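Local coordinates for protein tRNA(Phe) 7-((3-amino-3-carboxypropyl)-4-demethylwyosine(37)-N(4))-methyltransferase 1 (Pyrococcus horikoshii, PDB 2IT3) that probably methylates the N-4 position of a wyosine-type precursor at position 37 of tRNA(Phe), using S-adenosyl-L-methionine as methyl donor, at residues K40-I45 / S193-L198; G56-M61 / D179-F184. All blocks are in the same frame, centred on the assembly; numbering follows the deposited sequence.

Interaction 1. Residues K40-I45 / S193-L198; sequences KKINSI and SKINAL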
# COMPACT_ATOMS: atom_id res chain seq x y z
N LYS A 40 -19.55 -7.63 12.40
CA LYS A 40 -20.23 -8.31 13.51
C LYS A 40 -19.79 -9.76 13.65
O LYS A 40 -19.65 -10.27 14.77
CB LYS A 40 -21.74 -8.23 13.33
CG LYS A 40 -22.36 -6.90 13.74
CD LYS A 40 -23.85 -6.90 13.46
CE LYS A 40 -24.49 -5.56 13.77
NZ LYS A 40 -25.91 -5.55 13.31
N LYS A 41 -19.59 -10.44 12.53
CA LYS A 41 -19.14 -11.83 12.57
C LYS A 41 -17.75 -11.91 13.21
O LYS A 41 -17.49 -12.79 14.04
CB LYS A 41 -19.07 -12.42 11.16
CG LYS A 41 -20.42 -12.65 10.51
CD LYS A 41 -20.23 -13.24 9.11
CE LYS A 41 -21.56 -13.55 8.42
NZ LYS A 41 -21.35 -14.36 7.18
N ILE A 42 -16.86 -10.99 12.83
CA ILE A 42 -15.50 -10.99 13.37
C ILE A 42 -15.49 -10.77 14.87
O ILE A 42 -14.72 -11.40 15.59
CB ILE A 42 -14.62 -9.90 12.71
CG1 ILE A 42 -14.44 -10.21 11.23
CG2 ILE A 42 -13.27 -9.84 13.41
CD1 ILE A 42 -13.56 -9.21 10.51
N ASN A 43 -16.34 -9.86 15.35
CA ASN A 43 -16.44 -9.57 16.77
C ASN A 43 -17.10 -10.72 17.52
O ASN A 43 -16.93 -10.91 18.72
CB ASN A 43 -17.27 -8.29 16.94
CG ASN A 43 -16.36 -7.10 16.86
OD1 ASN A 43 -15.42 -6.95 17.63
ND2 ASN A 43 -16.63 -6.25 15.86
N SER A 44 -17.91 -11.50 16.77
CA SER A 44 -18.59 -12.63 17.38
C SER A 44 -17.61 -13.77 17.70
O SER A 44 -17.95 -14.77 18.31
CB SER A 44 -19.71 -13.10 16.45
OG SER A 44 -19.15 -13.90 15.40
N ILE A 45 -16.35 -13.60 17.23
CA ILE A 45 -15.31 -14.56 17.58
C ILE A 45 -14.52 -14.11 18.81
O ILE A 45 -14.12 -12.96 18.94
CB ILE A 45 -14.36 -14.71 16.38
CG1 ILE A 45 -15.11 -15.28 15.17
CG2 ILE A 45 -13.22 -15.68 16.74
CD1 ILE A 45 -14.18 -15.49 13.98
N SER A 193 -17.25 -15.53 3.94
CA SER A 193 -17.69 -16.92 3.97
C SER A 193 -16.70 -17.82 4.69
O SER A 193 -17.09 -18.82 5.30
CB SER A 193 -17.91 -17.43 2.54
OG SER A 193 -16.68 -17.49 1.84
N LYS A 194 -15.43 -17.47 4.64
CA LYS A 194 -14.40 -18.28 5.29
C LYS A 194 -14.09 -17.84 6.71
O LYS A 194 -13.37 -18.53 7.43
CB LYS A 194 -13.10 -18.22 4.48
CG LYS A 194 -13.21 -18.67 3.04
CD LYS A 194 -11.88 -18.48 2.35
CE LYS A 194 -11.98 -18.63 0.84
NZ LYS A 194 -10.68 -18.32 0.18
N ILE A 195 -14.65 -16.72 7.13
CA ILE A 195 -14.39 -16.20 8.47
C ILE A 195 -14.95 -17.07 9.61
O ILE A 195 -14.40 -17.07 10.71
CB ILE A 195 -14.93 -14.76 8.61
CG1 ILE A 195 -14.18 -14.04 9.72
CG2 ILE A 195 -16.41 -14.78 8.89
CD1 ILE A 195 -12.70 -13.86 9.45
N ASN A 196 -16.02 -17.81 9.33
CA ASN A 196 -16.64 -18.68 10.34
C ASN A 196 -15.70 -19.76 10.88
O ASN A 196 -15.68 -20.04 12.08
CB ASN A 196 -17.88 -19.36 9.74
CG ASN A 196 -17.59 -20.06 8.42
OD1 ASN A 196 -16.75 -20.95 8.34
ND2 ASN A 196 -18.28 -19.64 7.37
N ALA A 197 -14.92 -20.36 9.98
CA ALA A 197 -13.98 -21.41 10.35
C ALA A 197 -12.90 -20.91 11.31
O ALA A 197 -12.34 -21.69 12.08
CB ALA A 197 -13.33 -21.98 9.09
N LEU A 198 -12.63 -19.62 11.25
CA LEU A 198 -11.61 -19.00 12.09
C LEU A 198 -11.97 -19.12 13.57
O LEU A 198 -11.11 -19.01 14.44
CB LEU A 198 -11.45 -17.53 11.70
CG LEU A 198 -10.19 -16.80 12.18
CD1 LEU A 198 -8.97 -17.44 11.55
CD2 LEU A 198 -10.29 -15.34 11.79
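I195 carries CG1 opposite its backbone N (chi1 -157°), and I42 sets its own CG1 opposite the carbonyl carbon (chi1 -64°); these two rotations bring the methylenes together, CG1 of I42 lying 4.1 Å from CG1 of I195 where the side chains meet at about a right angle. The other branch of I195 serves K41: its CG2 methyl rests against the aliphatic run of the lysine, 4.1 Å from CD of K41. Beyond that point the extended lysine chain carries NZ on to a salt bridge with E192, one residue before 193-198, so one lysine offers its methylenes to I195 and its charge to the last turn of the same helix 167-194. The contact joins the C-terminal end of helix 36-43 to that of the long helix 167-194, with I42 also resting on Y48 and T50 of strand 48-63, and both I195 and L198 reaching L124 of helix 115-127. I45 directs CD1 at the backbone of the other segment, 3.6 Å from the carbonyl O of I195, and the same methyl touches CB of L198 at 4.1 Å. The O of I195 also accepts a hydrogen bond from the backbone N of L198 (3.2 Å), so the methyl of I45 meets a carbonyl that already has a polar partner.

Interaction 2. Residues G56-M61 / D179-F184; sequences GRISVM and DQMRRF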
# COMPACT_ATOMS: atom_id res chain seq x y z
N GLY A 56 -14.40 -0.35 0.16
CA GLY A 56 -13.72 0.27 -0.96
C GLY A 56 -14.35 1.62 -1.27
O GLY A 56 -15.48 1.91 -0.87
N ARG A 57 -13.60 2.47 -1.97
CA ARG A 57 -14.13 3.77 -2.34
C ARG A 57 -13.36 4.40 -3.48
O ARG A 57 -12.16 4.19 -3.64
CB ARG A 57 -14.13 4.71 -1.14
CG ARG A 57 -12.77 5.22 -0.73
CD ARG A 57 -12.90 6.36 0.26
NE ARG A 57 -11.81 7.33 0.11
CZ ARG A 57 -10.53 7.07 0.38
NH1 ARG A 57 -10.19 5.86 0.83
NH2 ARG A 57 -9.61 7.99 0.18
N ILE A 58 -14.10 5.16 -4.27
CA ILE A 58 -13.56 5.88 -5.41
C ILE A 58 -13.68 7.34 -4.99
O ILE A 58 -14.63 7.71 -4.30
CB ILE A 58 -14.40 5.60 -6.67
CG1 ILE A 58 -14.34 4.11 -7.00
CG2 ILE A 58 -13.92 6.47 -7.83
CD1 ILE A 58 -15.16 3.70 -8.24
N SER A 59 -12.71 8.16 -5.38
CA SER A 59 -12.75 9.57 -5.02
C SER A 59 -12.03 10.44 -6.02
O SER A 59 -11.25 9.96 -6.83
CB SER A 59 -12.09 9.79 -3.65
OG SER A 59 -12.78 9.12 -2.63
N VAL A 60 -12.29 11.74 -5.90
CA VAL A 60 -11.69 12.77 -6.73
C VAL A 60 -11.27 13.83 -5.71
O VAL A 60 -12.12 14.32 -4.96
CB VAL A 60 -12.73 13.38 -7.70
CG1 VAL A 60 -12.12 14.54 -8.46
CG2 VAL A 60 -13.23 12.30 -8.67
N MSE A 61 -9.99 14.17 -5.67
CA MSE A 61 -9.51 15.17 -4.71
C MSE A 61 -8.33 15.98 -5.25
O MSE A 61 -7.56 15.49 -6.08
CB MSE A 61 -9.11 14.48 -3.40
CG MSE A 61 -8.03 13.41 -3.55
SE MSE A 61 -6.20 14.07 -3.41
CE MSE A 61 -5.97 13.91 -1.50
N ASP A 179 -14.06 -1.81 -12.35
CA ASP A 179 -13.58 -3.18 -12.43
C ASP A 179 -12.91 -3.54 -11.12
O ASP A 179 -13.09 -4.64 -10.60
CB ASP A 179 -12.57 -3.36 -13.57
CG ASP A 179 -13.23 -3.45 -14.93
OD1 ASP A 179 -14.24 -4.16 -15.05
OD2 ASP A 179 -12.72 -2.82 -15.89
N GLN A 180 -12.15 -2.59 -10.58
CA GLN A 180 -11.43 -2.81 -9.32
C GLN A 180 -12.40 -2.91 -8.16
O GLN A 180 -12.25 -3.76 -7.28
CB GLN A 180 -10.44 -1.67 -9.06
CG GLN A 180 -9.60 -1.25 -10.27
CD GLN A 180 -8.91 -2.42 -10.96
OE1 GLN A 180 -8.19 -3.19 -10.32
NE2 GLN A 180 -9.15 -2.56 -12.26
N MSE A 181 -13.41 -2.03 -8.14
CA MSE A 181 -14.39 -2.04 -7.07
C MSE A 181 -15.12 -3.39 -7.03
O MSE A 181 -15.25 -4.01 -5.97
CB MSE A 181 -15.40 -0.91 -7.25
CG MSE A 181 -14.85 0.48 -6.99
SE MSE A 181 -14.43 0.84 -5.10
CE MSE A 181 -16.18 1.41 -4.49
N ARG A 182 -15.59 -3.84 -8.18
CA ARG A 182 -16.29 -5.12 -8.25
C ARG A 182 -15.40 -6.24 -7.71
O ARG A 182 -15.89 -7.19 -7.11
CB ARG A 182 -16.74 -5.43 -9.68
CG ARG A 182 -17.83 -4.49 -10.17
CD ARG A 182 -18.59 -5.08 -11.35
NE ARG A 182 -17.74 -5.25 -12.53
CZ ARG A 182 -17.34 -4.27 -13.32
NH1 ARG A 182 -17.69 -3.01 -13.06
NH2 ARG A 182 -16.58 -4.54 -14.37
N ARG A 183 -14.10 -6.12 -7.92
CA ARG A 183 -13.18 -7.13 -7.41
C ARG A 183 -13.05 -7.05 -5.89
O ARG A 183 -12.85 -8.07 -5.24
CB ARG A 183 -11.81 -6.99 -8.07
CG ARG A 183 -11.84 -7.15 -9.58
CD ARG A 183 -10.46 -7.40 -10.14
NE ARG A 183 -9.88 -8.61 -9.55
CZ ARG A 183 -10.38 -9.83 -9.69
NH1 ARG A 183 -11.48 -10.02 -10.42
NH2 ARG A 183 -9.79 -10.87 -9.11
N PHE A 184 -13.15 -5.85 -5.33
CA PHE A 184 -13.06 -5.69 -3.88
C PHE A 184 -14.22 -6.43 -3.24
O PHE A 184 -14.05 -7.15 -2.26
CB PHE A 184 -13.18 -4.22 -3.45
CG PHE A 184 -12.04 -3.36 -3.87
CD1 PHE A 184 -10.73 -3.83 -3.81
CD2 PHE A 184 -12.27 -2.06 -4.31
CE1 PHE A 184 -9.66 -3.00 -4.17
CE2 PHE A 184 -11.22 -1.23 -4.67
CZ PHE A 184 -9.91 -1.70 -4.60
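M181, a selenomethionine, is at the centre of the contact, and its apolar partner is I58. CD1 of I58 presses on CG of M181 at 3.5 Å, tighter than usual for two carbons, and CG1 of I58 lies 3.8 Å from SE of M181. A second group of contacts is with backbone, and the bends of the M181 chain at chi2 (-69°) and chi3 (-85°) make them possible. SE of M181 comes within 3.6 Å of the backbone N of R57. CE of M181 lies 3.7 Å from C of G56. The aromatic part belongs to F184, whose CD2 approaches CA of G56 obliquely at 4.3 Å; SE of M181 lies at the edge of this ring, in its plane, and the carbonyl O of Q180 stands 3.4 Å above the plane on one face, offset toward the rim. Helix 167-194 thus packs across the start of 57-61 in the antiparallel sheet. No hydrogen bond links 56-61 to 179-184: the soft, polarisable selenium and its methyl meet the peptide between G56 and R57 by van der Waals contact, while R57 and I58 spend backbone hydrogen bonds within the sheet, on R104 and W78 in the strands on either side.

In the fold
Helix 167-194 is common to both contacts: interaction 2 uses its residues 179-184, and interaction 1 its C-terminal end. Their centres lie 25 Å apart and their nearest atoms about 11 Å apart, so the two do not touch. The partners on the other side, helix 36-43 and strand 48-63, are consecutive in the chain, and interaction 2 is nested within the loop that interaction 1 closes. One long helix therefore meets two successive elements of the chain at separate points; the centre of interaction 2 lies about 10 Å, and that of interaction 1 about 18 Å, from the centre of the chain. Both contacts belong to the TYW3 methyltransferase fold.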